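Local coordinates for ATP-dependent Clp protease adapter protein CLPS1, chloroplastic (Arabidopsis thaliana, PDB 7D34) that acts as a small plastid adapter of the ClpS family that modulates the ClpC chaperone and probably selects N-degron substrates for the chloroplast Clp protease, at residues N13-E18 with N69-S74; M25-G30 with C63-G68. All coordinates share one frame; numbering follows the deposited sequence.

Interaction 1 of 2, residues N13-E18 with N69-S74; sequences NFNKRE and NGLLSS. With ALA (alanine), chain E; PHE (phenylalanine), chain D.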
# COMPACT_ATOMS: atom_id res chain seq x y z
N ASN A 13 -9.99 -0.91 -14.06
CA ASN A 13 -11.08 -0.04 -14.50
C ASN A 13 -12.35 -0.83 -14.83
O ASN A 13 -13.14 -0.43 -15.68
CB ASN A 13 -10.67 0.78 -15.73
CG ASN A 13 -9.37 1.53 -15.51
OD1 ASN A 13 -9.15 2.10 -14.44
ND2 ASN A 13 -8.50 1.56 -16.53
N PHE A 14 -12.56 -1.96 -14.16
CA PHE A 14 -13.72 -2.81 -14.40
C PHE A 14 -14.55 -3.06 -13.16
O PHE A 14 -15.79 -3.02 -13.23
CB PHE A 14 -13.26 -4.16 -14.99
CG PHE A 14 -12.62 -4.04 -16.33
CD1 PHE A 14 -13.38 -4.11 -17.49
CD2 PHE A 14 -11.26 -3.82 -16.44
CE1 PHE A 14 -12.79 -3.98 -18.72
CE2 PHE A 14 -10.67 -3.69 -17.68
CZ PHE A 14 -11.44 -3.77 -18.82
N ASN A 15 -13.92 -3.33 -12.02
CA ASN A 15 -14.63 -3.67 -10.80
C ASN A 15 -15.15 -2.44 -10.07
O ASN A 15 -14.53 -1.38 -10.07
CB ASN A 15 -13.70 -4.45 -9.88
CG ASN A 15 -13.37 -5.82 -10.42
OD1 ASN A 15 -14.24 -6.69 -10.56
ND2 ASN A 15 -12.10 -6.00 -10.78
N LYS A 16 -16.30 -2.62 -9.43
CA LYS A 16 -16.92 -1.54 -8.68
C LYS A 16 -16.30 -1.47 -7.28
O LYS A 16 -15.87 -2.49 -6.73
CB LYS A 16 -18.43 -1.77 -8.56
CG LYS A 16 -19.20 -1.88 -9.88
CD LYS A 16 -18.85 -3.14 -10.70
CE LYS A 16 -19.11 -4.47 -9.97
NZ LYS A 16 -18.22 -5.51 -10.53
N ARG A 17 -16.26 -0.27 -6.71
CA ARG A 17 -15.64 -0.13 -5.39
C ARG A 17 -16.22 -1.12 -4.39
O ARG A 17 -15.48 -1.77 -3.66
CB ARG A 17 -15.78 1.30 -4.86
CG ARG A 17 -15.18 2.39 -5.74
CD ARG A 17 -15.69 3.74 -5.27
NE ARG A 17 -14.91 4.20 -4.12
CZ ARG A 17 -13.65 4.62 -4.18
NH1 ARG A 17 -13.02 4.99 -3.06
NH2 ARG A 17 -13.01 4.65 -5.35
N GLU A 18 -17.54 -1.27 -4.37
CA GLU A 18 -18.18 -2.13 -3.38
C GLU A 18 -17.82 -3.59 -3.64
O GLU A 18 -17.62 -4.35 -2.70
CB GLU A 18 -19.71 -1.98 -3.36
CG GLU A 18 -20.33 -2.87 -2.28
CD GLU A 18 -21.85 -2.79 -2.19
OE1 GLU A 18 -22.48 -2.35 -3.18
OE2 GLU A 18 -22.39 -3.14 -1.11
N ASN A 69 -11.66 -14.09 -8.51
CA ASN A 69 -12.84 -13.27 -8.29
C ASN A 69 -12.80 -11.98 -9.10
O ASN A 69 -13.62 -11.09 -8.86
CB ASN A 69 -12.97 -12.95 -6.80
CG ASN A 69 -13.58 -14.10 -6.00
OD1 ASN A 69 -14.79 -14.27 -5.96
ND2 ASN A 69 -12.72 -14.94 -5.44
N GLY A 70 -11.85 -11.84 -10.02
CA GLY A 70 -11.84 -10.76 -10.99
C GLY A 70 -10.92 -9.59 -10.71
O GLY A 70 -10.94 -8.62 -11.47
N LEU A 71 -10.08 -9.67 -9.68
CA LEU A 71 -9.20 -8.56 -9.33
C LEU A 71 -7.79 -8.78 -9.88
O LEU A 71 -7.43 -9.88 -10.31
CB LEU A 71 -9.12 -8.37 -7.81
CG LEU A 71 -10.47 -8.34 -7.08
CD1 LEU A 71 -10.28 -7.98 -5.61
CD2 LEU A 71 -11.47 -7.43 -7.76
N LEU A 72 -7.02 -7.70 -9.96
CA LEU A 72 -5.62 -7.73 -10.38
C LEU A 72 -4.73 -7.80 -9.13
O LEU A 72 -4.81 -6.91 -8.27
CB LEU A 72 -5.25 -6.50 -11.21
CG LEU A 72 -5.98 -6.35 -12.54
CD1 LEU A 72 -5.59 -5.06 -13.21
CD2 LEU A 72 -5.64 -7.52 -13.44
N SER A 73 -3.96 -8.89 -9.00
CA SER A 73 -3.15 -9.13 -7.81
C SER A 73 -1.79 -9.71 -8.18
O SER A 73 -1.65 -10.44 -9.17
CB SER A 73 -3.92 -10.08 -6.86
OG SER A 73 -3.16 -10.40 -5.71
N SER A 74 -0.78 -9.35 -7.39
CA SER A 74 0.57 -9.88 -7.52
C SER A 74 1.08 -10.29 -6.14
O SER A 74 0.55 -9.87 -5.11
CB SER A 74 1.51 -8.84 -8.17
OG SER A 74 1.42 -7.61 -7.48
N ALA E . -14.46 1.43 -10.43
CA ALA E . -15.63 2.17 -10.92
C ALA E . -16.64 2.57 -9.83
O ALA E . -16.70 1.98 -8.75
CB ALA E . -16.34 1.34 -12.01
N PHE D . -10.88 1.85 -9.81
CA PHE D . -12.18 1.13 -9.64
C PHE D . -13.36 2.04 -10.01
O PHE D . -13.26 3.27 -9.89
CB PHE D . -12.32 0.63 -8.20
CG PHE D . -11.13 -0.19 -7.71
CD1 PHE D . -10.73 -1.33 -8.39
CD2 PHE D . -10.43 0.19 -6.58
CE1 PHE D . -9.63 -2.08 -7.94
CE2 PHE D . -9.34 -0.55 -6.12
CZ PHE D . -8.95 -1.69 -6.81
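Asn15 reaches from the rim of the ClpS N-degron pocket to Gly70, tying the turn that leads into helix 17-27 to the turn between helix 56-68 and strand 72-77. Its CG lies beside the backbone N, anti to the carbonyl carbon (chi1 -68°), which sends the amide toward Gly70. The polar contact is one hydrogen bond: Asn15 ND2 donates to Gly70 O at 2.9 Å, nearly straight at 162°. The acceptor lies close to the plane of the Asn15 amide, whereas the donor sits well above the carbonyl plane of Gly70. ND2 is also hydrogen-bonded to Asp12 OD2, its strongest polar partner, so two oxygens grip the amide nitrogen and limit its rotation. Gly70 is the C-prime residue of a Schellman motif closing helix 56-68, to which its positive phi (100°) belongs.

In van der Waals contact, Leu71 CD2 lies 3.4 Å from Asn15 ND2, the side chains crossing at an angle. With a leucine in place of Asn15, Gly70 O and Asp12 would probably lose their shared donor, and the pocket rim would be free to shift.

Segment 13-18 holds the alanine of the peptide by its backbone, while Asn11, Asp12 and His44 hydrogen-bond the phenylalanine. Alanine N bonds to Asn15 O at 2.8 Å, and Arg17 N returns a bond to alanine O. Arg17 CG also lies 3.4 Å from alanine O.

Interaction 2 of 2, residues M25-G30 with C63-G68; sequences MKVIPG and CMQLRG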
# COMPACT_ATOMS: atom_id res chain seq x y z
N MET A 25 -13.15 -9.11 1.63
CA MET A 25 -13.71 -9.73 2.82
C MET A 25 -13.91 -11.22 2.64
O MET A 25 -13.72 -11.99 3.59
CB MET A 25 -15.07 -9.10 3.15
CG MET A 25 -15.12 -7.62 3.34
SD MET A 25 -14.88 -7.22 5.04
CE MET A 25 -16.37 -7.85 5.76
N LYS A 26 -14.26 -11.64 1.44
CA LYS A 26 -14.52 -13.05 1.19
C LYS A 26 -13.28 -13.91 1.38
O LYS A 26 -13.30 -14.90 2.12
CB LYS A 26 -15.08 -13.26 -0.22
CG LYS A 26 -15.45 -14.72 -0.48
CD LYS A 26 -16.43 -14.95 -1.65
CE LYS A 26 -15.73 -14.84 -3.00
NZ LYS A 26 -16.73 -14.67 -4.11
N VAL A 27 -12.18 -13.54 0.71
CA VAL A 27 -11.04 -14.45 0.58
C VAL A 27 -9.92 -14.26 1.59
O VAL A 27 -9.15 -15.21 1.81
CB VAL A 27 -10.47 -14.42 -0.85
CG1 VAL A 27 -11.56 -14.84 -1.83
CG2 VAL A 27 -9.92 -13.07 -1.24
N ILE A 28 -9.75 -13.06 2.14
CA ILE A 28 -8.59 -12.75 2.97
C ILE A 28 -8.95 -13.04 4.42
O ILE A 28 -9.88 -12.41 4.96
CB ILE A 28 -8.15 -11.29 2.81
CG1 ILE A 28 -7.81 -11.00 1.34
CG2 ILE A 28 -6.94 -10.98 3.69
CD1 ILE A 28 -6.67 -11.85 0.81
N PRO A 29 -8.26 -13.96 5.09
CA PRO A 29 -8.55 -14.22 6.51
C PRO A 29 -8.35 -12.98 7.37
O PRO A 29 -7.41 -12.21 7.18
CB PRO A 29 -7.54 -15.32 6.87
CG PRO A 29 -7.12 -15.95 5.55
CD PRO A 29 -7.19 -14.83 4.56
N GLY A 30 -9.28 -12.80 8.31
CA GLY A 30 -9.20 -11.74 9.30
C GLY A 30 -9.62 -10.38 8.81
O GLY A 30 -9.41 -9.40 9.53
N CYS A 63 -3.53 -14.40 -3.62
CA CYS A 63 -3.44 -13.73 -4.92
C CYS A 63 -4.31 -14.44 -5.95
O CYS A 63 -5.02 -13.79 -6.72
CB CYS A 63 -1.98 -13.65 -5.39
SG CYS A 63 -1.67 -13.06 -7.12
N MET A 64 -4.30 -15.77 -5.94
CA MET A 64 -5.10 -16.56 -6.87
C MET A 64 -6.59 -16.41 -6.58
O MET A 64 -7.41 -16.29 -7.50
CB MET A 64 -4.63 -18.01 -6.83
CG MET A 64 -3.16 -18.13 -7.23
SD MET A 64 -2.86 -18.14 -9.00
CE MET A 64 -3.00 -16.41 -9.36
N GLN A 65 -6.96 -16.41 -5.30
CA GLN A 65 -8.35 -16.23 -4.92
C GLN A 65 -8.86 -14.87 -5.39
O GLN A 65 -9.95 -14.78 -5.97
CB GLN A 65 -8.48 -16.38 -3.41
CG GLN A 65 -8.46 -17.84 -2.94
CD GLN A 65 -8.11 -17.96 -1.47
OE1 GLN A 65 -7.68 -16.97 -0.84
NE2 GLN A 65 -8.29 -19.16 -0.90
N LEU A 66 -8.04 -13.83 -5.24
CA LEU A 66 -8.39 -12.51 -5.76
C LEU A 66 -8.59 -12.54 -7.28
O LEU A 66 -9.62 -12.09 -7.80
CB LEU A 66 -7.31 -11.49 -5.38
CG LEU A 66 -7.11 -11.22 -3.88
CD1 LEU A 66 -5.99 -10.21 -3.68
CD2 LEU A 66 -8.40 -10.78 -3.23
N ARG A 67 -7.57 -13.03 -8.01
CA ARG A 67 -7.64 -13.10 -9.46
C ARG A 67 -8.87 -13.87 -9.92
O ARG A 67 -9.52 -13.47 -10.90
CB ARG A 67 -6.38 -13.77 -9.99
CG ARG A 67 -5.07 -13.04 -9.67
CD ARG A 67 -3.93 -13.61 -10.47
NE ARG A 67 -2.70 -12.81 -10.37
CZ ARG A 67 -1.47 -13.31 -10.47
NH1 ARG A 67 -0.41 -12.52 -10.37
NH2 ARG A 67 -1.30 -14.62 -10.65
N GLY A 68 -9.19 -14.98 -9.24
CA GLY A 68 -10.33 -15.77 -9.66
C GLY A 68 -11.64 -15.04 -9.44
O GLY A 68 -12.64 -15.31 -10.12
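Val27 CG1 stands anti to its carbonyl carbon (chi1 -60°), which puts CG2 in the crowded position between backbone N and carbonyl carbon and spreads both methyls over helix 56-68. Leu66 answers with CG likewise anti to the carbonyl carbon; its CD1 is anti to CA (chi2 179°), and the other branch, CD2, is the one turned toward Val27. The two methyls, Val27 CG2 and Leu66 CD2, meet at 3.4 Å, tighter than usual for a carbon pair.

Gln65 packs beside them. Its CB rests 3.8 Å from Val27 CG1, and the two side chains run past each other in opposite directions. The extended glutamine brings OE1 alongside the valine, 3.5 Å from Val27 O. These two oxygens, both acceptors, cannot bond each other, and the polar partner of OE1 is His62 ND1, one turn earlier in the same helix.

The contact therefore joins the C-terminal end of helix 17-27 to the last turns of helix 56-68 by van der Waals packing, with no hydrogen bond across the two segments. Around it, Leu66 also touches Val23 and Leu24 of helix 17-27 and Ser73 of strand 72-77, while Val27 leans on Asn69 in the turn that follows helix 56-68.

The two contacts lie about 11 Å apart, centre to centre, and both join helix 17-27 or the turn before it to the end of helix 56-68 and what follows. Interaction 2 is nested along the chain inside the loop closed by interaction 1. Between them run two polar ties: Asn69 OD1 to Lys26 NZ, and Ser73 O to Arg67 NH1, each a probable hydrogen bond of 2.7 Å. Strand 72-77, which follows helix 56-68, is an outer strand of the three-stranded antiparallel sheet, next to strand 5-10. Interaction 1 lies at the turn before helix 17-27 and includes peptide-pocket residues, whereas interaction 2 packs the other end of that helix.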